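Local structure of MOR (Lactococcus phage TP901-1, 6TRI) at residues S4-K13 against I64-K72. The protein probably modulates repression in the phage's genetic switch, acting as a small helix-turn-helix-type antirepressor that binds another protein. Numbering follows the deposited sequence.
Sequences SYDYSSLLGK and IPKYFFNAK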
ATOM      1  N   SER B   4       0.966   5.985  11.977  1.00 75.51           N
ATOM      2  CA  SER B   4       2.217   5.237  11.923  1.00 80.42           C
ATOM      3  C   SER B   4       1.971   3.778  11.560  1.00 72.66           C
ATOM      4  O   SER B   4       0.836   3.304  11.602  1.00 80.48           O
ATOM      5  CB  SER B   4       2.951   5.323  13.262  1.00 98.58           C
ATOM      6  OG  SER B   4       2.231   4.649  14.280  1.00112.88           O
ATOM      7  N   TYR B   5       3.037   3.070  11.207  1.00 62.79           N
ATOM      8  CA  TYR B   5       2.933   1.652  10.890  1.00 63.17           C
ATOM      9  C   TYR B   5       3.877   0.814  11.747  1.00 67.77           C
ATOM     10  O   TYR B   5       5.046   1.154  11.924  1.00 66.57           O
ATOM     11  CB  TYR B   5       3.219   1.405   9.407  1.00 57.98           C
ATOM     12  CG  TYR B   5       2.324   2.188   8.476  1.00 59.31           C
ATOM     13  CD1 TYR B   5       1.042   1.745   8.175  1.00 64.03           C
ATOM     14  CD2 TYR B   5       2.764   3.369   7.891  1.00 57.87           C
ATOM     15  CE1 TYR B   5       0.220   2.461   7.323  1.00 67.15           C
ATOM     16  CE2 TYR B   5       1.951   4.090   7.036  1.00 55.06           C
ATOM     17  CZ  TYR B   5       0.681   3.633   6.754  1.00 60.17           C
ATOM     18  OH  TYR B   5      -0.127   4.352   5.903  1.00 66.26           O
ATOM     19  N   ASP B   6       3.350  -0.283  12.277  1.00 71.27           N
ATOM     20  CA  ASP B   6       4.128  -1.216  13.079  1.00 67.37           C
ATOM     21  C   ASP B   6       4.807  -2.237  12.169  1.00 62.28           C
ATOM     22  O   ASP B   6       4.150  -3.133  11.637  1.00 64.15           O
ATOM     23  CB  ASP B   6       3.224  -1.912  14.101  1.00 76.19           C
ATOM     24  CG  ASP B   6       4.002  -2.570  15.224  1.00 91.92           C
ATOM     25  OD1 ASP B   6       3.611  -2.390  16.398  1.00100.45           O
ATOM     26  OD2 ASP B   6       4.993  -3.273  14.937  1.00 95.25           O
ATOM     27  N   TYR B   7       6.118  -2.101  11.989  1.00 46.20           N
ATOM     28  CA  TYR B   7       6.851  -2.984  11.085  1.00 46.73           C
ATOM     29  C   TYR B   7       7.561  -4.128  11.802  1.00 50.74           C
ATOM     30  O   TYR B   7       8.541  -4.661  11.284  1.00 52.75           O
ATOM     31  CB  TYR B   7       7.887  -2.195  10.280  1.00 51.22           C
ATOM     32  CG  TYR B   7       7.312  -1.104   9.408  1.00 52.15           C
ATOM     33  CD1 TYR B   7       6.503  -1.407   8.322  1.00 47.81           C
ATOM     34  CD2 TYR B   7       7.601   0.231   9.657  1.00 49.51           C
ATOM     35  CE1 TYR B   7       5.983  -0.410   7.518  1.00 50.42           C
ATOM     36  CE2 TYR B   7       7.087   1.233   8.859  1.00 55.29           C
ATOM     37  CZ  TYR B   7       6.280   0.909   7.792  1.00 47.51           C
ATOM     38  OH  TYR B   7       5.768   1.908   7.001  1.00 45.33           O
ATOM     39  N   SER B   8       7.073  -4.505  12.981  1.00 48.69           N
ATOM     40  CA  SER B   8       7.693  -5.581  13.751  1.00 54.11           C
ATOM     41  C   SER B   8       7.830  -6.858  12.931  1.00 56.84           C
ATOM     42  O   SER B   8       8.934  -7.371  12.757  1.00 55.52           O
ATOM     43  CB  SER B   8       6.895  -5.871  15.023  1.00 57.08           C
ATOM     44  OG  SER B   8       7.015  -4.810  15.955  1.00 67.28           O
ATOM     45  N   SER B   9       6.705  -7.356  12.423  1.00 57.09           N
ATOM     46  CA  SER B   9       6.692  -8.579  11.623  1.00 52.10           C
ATOM     47  C   SER B   9       7.616  -8.475  10.412  1.00 52.64           C
ATOM     48  O   SER B   9       8.335  -9.422  10.086  1.00 52.40           O
ATOM     49  CB  SER B   9       5.269  -8.903  11.165  1.00 51.49           C
ATOM     50  OG  SER B   9       4.421  -9.157  12.270  1.00 56.42           O
ATOM     51  N   LEU B  10       7.592  -7.320   9.750  1.00 39.80           N
ATOM     52  CA  LEU B  10       8.412  -7.093   8.566  1.00 42.18           C
ATOM     53  C   LEU B  10       9.899  -7.188   8.894  1.00 46.23           C
ATOM     54  O   LEU B  10      10.669  -7.789   8.147  1.00 53.25           O
ATOM     55  CB  LEU B  10       8.093  -5.731   7.946  1.00 39.84           C
ATOM     56  CG  LEU B  10       8.909  -5.333   6.712  1.00 47.52           C
ATOM     57  CD1 LEU B  10       8.776  -6.370   5.611  1.00 37.54           C
ATOM     58  CD2 LEU B  10       8.488  -3.961   6.205  1.00 51.02           C
ATOM     59  N   LEU B  11      10.293  -6.599  10.019  1.00 50.38           N
ATOM     60  CA  LEU B  11      11.688  -6.620  10.445  1.00 48.71           C
ATOM     61  C   LEU B  11      12.146  -8.039  10.746  1.00 51.47           C
ATOM     62  O   LEU B  11      13.326  -8.359  10.618  1.00 63.77           O
ATOM     63  CB  LEU B  11      11.893  -5.728  11.673  1.00 42.31           C
ATOM     64  CG  LEU B  11      11.647  -4.233  11.454  1.00 41.81           C
ATOM     65  CD1 LEU B  11      11.750  -3.467  12.763  1.00 57.82           C
ATOM     66  CD2 LEU B  11      12.609  -3.676  10.424  1.00 41.69           C
ATOM     67  N   GLY B  12      11.206  -8.889  11.146  1.00 53.17           N
ATOM     68  CA  GLY B  12      11.512 -10.279  11.416  1.00 56.62           C
ATOM     69  C   GLY B  12      11.926 -11.014  10.156  1.00 63.48           C
ATOM     70  O   GLY B  12      12.944 -11.709  10.140  1.00 62.32           O
ATOM     71  N   LYS B  13      11.137 -10.854   9.097  1.00 52.96           N
ATOM     72  CA  LYS B  13      11.404 -11.526   7.828  1.00 56.75           C
ATOM     73  C   LYS B  13      12.711 -11.042   7.214  1.00 47.22           C
ATOM     74  O   LYS B  13      13.437 -11.813   6.589  1.00 56.47           O
ATOM     75  CB  LYS B  13      10.252 -11.303   6.844  1.00 50.91           C
ATOM     76  CG  LYS B  13       8.928 -11.899   7.284  1.00 55.22           C
ATOM     77  CD  LYS B  13       8.961 -13.417   7.261  1.00 54.99           C
ATOM     78  CE  LYS B  13       9.247 -13.938   5.864  1.00 64.37           C
ATOM     79  NZ  LYS B  13       9.064 -15.414   5.772  1.00 81.46           N
ATOM     80  N   ILE B  64       0.131  -9.184   3.641  1.00 52.23           N
ATOM     81  CA  ILE B  64       0.592  -7.819   3.392  1.00 52.56           C
ATOM     82  C   ILE B  64      -0.034  -6.757   4.317  1.00 52.24           C
ATOM     83  O   ILE B  64       0.678  -5.861   4.779  1.00 48.42           O
ATOM     84  CB  ILE B  64       0.352  -7.427   1.917  1.00 47.00           C
ATOM     85  CG1 ILE B  64       1.328  -8.180   1.016  1.00 47.50           C
ATOM     86  CG2 ILE B  64       0.522  -5.930   1.715  1.00 36.85           C
ATOM     87  CD1 ILE B  64       1.187  -7.839  -0.441  1.00 51.39           C
ATOM     88  N   PRO B  65      -1.351  -6.847   4.606  1.00 37.74           N
ATOM     89  CA  PRO B  65      -1.885  -5.872   5.568  1.00 52.27           C
ATOM     90  C   PRO B  65      -1.214  -5.919   6.944  1.00 55.12           C
ATOM     91  O   PRO B  65      -1.179  -4.906   7.644  1.00 55.65           O
ATOM     92  CB  PRO B  65      -3.361  -6.269   5.679  1.00 46.68           C
ATOM     93  CG  PRO B  65      -3.672  -6.884   4.370  1.00 43.04           C
ATOM     94  CD  PRO B  65      -2.432  -7.634   3.983  1.00 40.67           C
ATOM     95  N   LYS B  66      -0.682  -7.076   7.320  1.00 50.01           N
ATOM     96  CA  LYS B  66      -0.059  -7.226   8.628  1.00 54.55           C
ATOM     97  C   LYS B  66       1.402  -6.791   8.610  1.00 47.21           C
ATOM     98  O   LYS B  66       1.995  -6.531   9.659  1.00 55.59           O
ATOM     99  CB  LYS B  66      -0.167  -8.674   9.106  1.00 70.31           C
ATOM    100  CG  LYS B  66      -0.575  -8.802  10.564  1.00 87.99           C
ATOM    101  CD  LYS B  66      -1.905  -8.105  10.819  1.00 94.17           C
ATOM    102  CE  LYS B  66      -2.067  -7.727  12.283  1.00 90.82           C
ATOM    103  NZ  LYS B  66      -2.942  -6.535  12.462  1.00 87.87           N
ATOM    104  N   TYR B  67       1.979  -6.703   7.417  1.00 36.85           N
ATOM    105  CA  TYR B  67       3.387  -6.349   7.284  1.00 42.88           C
ATOM    106  C   TYR B  67       3.607  -4.858   7.035  1.00 43.41           C
ATOM    107  O   TYR B  67       4.562  -4.277   7.548  1.00 50.11           O
ATOM    108  CB  TYR B  67       4.033  -7.158   6.157  1.00 47.62           C
ATOM    109  CG  TYR B  67       4.446  -8.553   6.562  1.00 46.93           C
ATOM    110  CD1 TYR B  67       5.512  -8.756   7.426  1.00 43.76           C
ATOM    111  CD2 TYR B  67       3.781  -9.669   6.072  1.00 61.81           C
ATOM    112  CE1 TYR B  67       5.899 -10.028   7.802  1.00 54.65           C
ATOM    113  CE2 TYR B  67       4.163 -10.949   6.441  1.00 63.07           C
ATOM    114  CZ  TYR B  67       5.223 -11.120   7.307  1.00 57.63           C
ATOM    115  OH  TYR B  67       5.613 -12.386   7.681  1.00 70.69           O
ATOM    116  N   PHE B  68       2.727  -4.240   6.253  1.00 33.36           N
ATOM    117  CA  PHE B  68       2.938  -2.861   5.824  1.00 37.80           C
ATOM    118  C   PHE B  68       1.826  -1.909   6.255  1.00 37.96           C
ATOM    119  O   PHE B  68       1.982  -0.692   6.170  1.00 43.05           O
ATOM    120  CB  PHE B  68       3.087  -2.802   4.301  1.00 41.79           C
ATOM    121  CG  PHE B  68       4.223  -3.627   3.768  1.00 44.95           C
ATOM    122  CD1 PHE B  68       5.487  -3.082   3.629  1.00 50.94           C
ATOM    123  CD2 PHE B  68       4.025  -4.947   3.399  1.00 48.51           C
ATOM    124  CE1 PHE B  68       6.536  -3.839   3.138  1.00 53.13           C
ATOM    125  CE2 PHE B  68       5.069  -5.710   2.909  1.00 50.23           C
ATOM    126  CZ  PHE B  68       6.325  -5.156   2.779  1.00 51.06           C
ATOM    127  N   PHE B  69       0.706  -2.452   6.719  1.00 41.51           N
ATOM    128  CA  PHE B  69      -0.447  -1.611   7.023  1.00 41.99           C
ATOM    129  C   PHE B  69      -0.993  -1.838   8.429  1.00 45.70           C
ATOM    130  O   PHE B  69      -2.195  -1.731   8.663  1.00 48.57           O
ATOM    131  CB  PHE B  69      -1.542  -1.843   5.982  1.00 49.07           C
ATOM    132  CG  PHE B  69      -1.084  -1.608   4.572  1.00 49.02           C
ATOM    133  CD1 PHE B  69      -1.133  -0.340   4.017  1.00 57.82           C
ATOM    134  CD2 PHE B  69      -0.588  -2.651   3.807  1.00 42.46           C
ATOM    135  CE1 PHE B  69      -0.704  -0.117   2.722  1.00 57.85           C
ATOM    136  CE2 PHE B  69      -0.156  -2.435   2.513  1.00 50.24           C
ATOM    137  CZ  PHE B  69      -0.214  -1.166   1.969  1.00 55.34           C
ATOM    138  N   ASN B  70      -0.096  -2.136   9.362  1.00 50.23           N
ATOM    139  CA  ASN B  70      -0.474  -2.326  10.755  1.00 64.77           C
ATOM    140  C   ASN B  70      -0.237  -1.050  11.556  1.00 67.22           C
ATOM    141  O   ASN B  70       0.898  -0.735  11.915  1.00 66.63           O
ATOM    142  CB  ASN B  70       0.303  -3.498  11.361  1.00 77.00           C
ATOM    143  CG  ASN B  70      -0.135  -3.827  12.775  1.00 82.86           C
ATOM    144  OD1 ASN B  70      -1.253  -3.511  13.181  1.00 98.84           O
ATOM    145  ND2 ASN B  70       0.749  -4.466  13.533  1.00 71.49           N
ATOM    146  N   ALA B  71      -1.310  -0.315  11.823  1.00 66.69           N
ATOM    147  CA  ALA B  71      -1.219   0.931  12.577  1.00 71.83           C
ATOM    148  C   ALA B  71      -0.814   0.682  14.029  1.00 81.40           C
ATOM    149  O   ALA B  71      -1.237  -0.299  14.643  1.00 80.91           O
ATOM    150  CB  ALA B  71      -2.542   1.681  12.517  1.00 77.15           C
ATOM    151  N   LYS B  72       0.008   1.576  14.570  1.00 88.73           N
ATOM    152  CA  LYS B  72       0.465   1.458  15.951  1.00 87.85           C
ATOM    153  C   LYS B  72      -0.403   2.290  16.890  1.00 87.80           C
ATOM    154  O   LYS B  72      -0.883   1.794  17.910  1.00 92.03           O
ATOM    155  CB  LYS B  72       1.930   1.884  16.070  1.00 84.23           C
ATOM    156  CG  LYS B  72       2.481   1.812  17.484  1.00 93.99           C
ATOM    157  CD  LYS B  72       2.320   0.417  18.066  1.00102.35           C
ATOM    158  CE  LYS B  72       2.809   0.354  19.505  1.00105.74           C
ATOM    159  NZ  LYS B  72       2.577  -0.985  20.116  1.00102.91           N
TER
HETATM  160  O   HOH W   1       3.634  -5.953  12.542  1.00 62.79           O
HETATM  161  O   HOH W   2       5.308  -5.731  10.079  1.00 63.93           O
HETATM  162  O   HOH W   3       2.434  -2.565   9.174  1.00 65.43           O
HETATM  163  O   HOH W   4       0.237  -1.856  16.622  1.00 65.60           O
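Leu10 and Phe68 meet on the buried side of this contact, where Leu10 CD2 comes within 3.6 Å of Phe68 CE1. The leucine places CG anti to its backbone N (chi1 178°), sending both methyls to the CE1–CZ side of the phenylalanine ring; Trp45 meets that ring edge-to-face. The Tyr67 ring, packed as closely, lies edge-on to the first helical turn: Ser9 O and Leu10 N are in its plane, and Ser9 CB is 3.6 Å from CE1. Farther along, Lys13 lays CG 3.4 Å from Tyr67 OH. The two short helices run nearly at right angles (94°) in an all-helical fold of the helix-turn-helix clan, and the chain entering the first lies beside the chain leaving the second. Water enters beside the tyrosine, where water 2 accepts from Leu10 N (2.8 Å) and lies next to Tyr67 O; beyond the helices polar links take over. Asp6 N donates a straight, rather short bond of 2.5 Å to Asn70 O, while water 3 joins Asp6 O to Asn70 N. The Asp6 carboxylate turns back on its own chain: OD2 takes Ser8 N and Ser8 OG in an Asx turn leading into helix 8–17. Its OD1 is left 4.1 Å from Lys72 NZ, and at the solvent side Ser4 OG merely brushes Lys72 CB. Tyr5 and Tyr7 instead spend their hydroxyls on polar side chains of the partner protein.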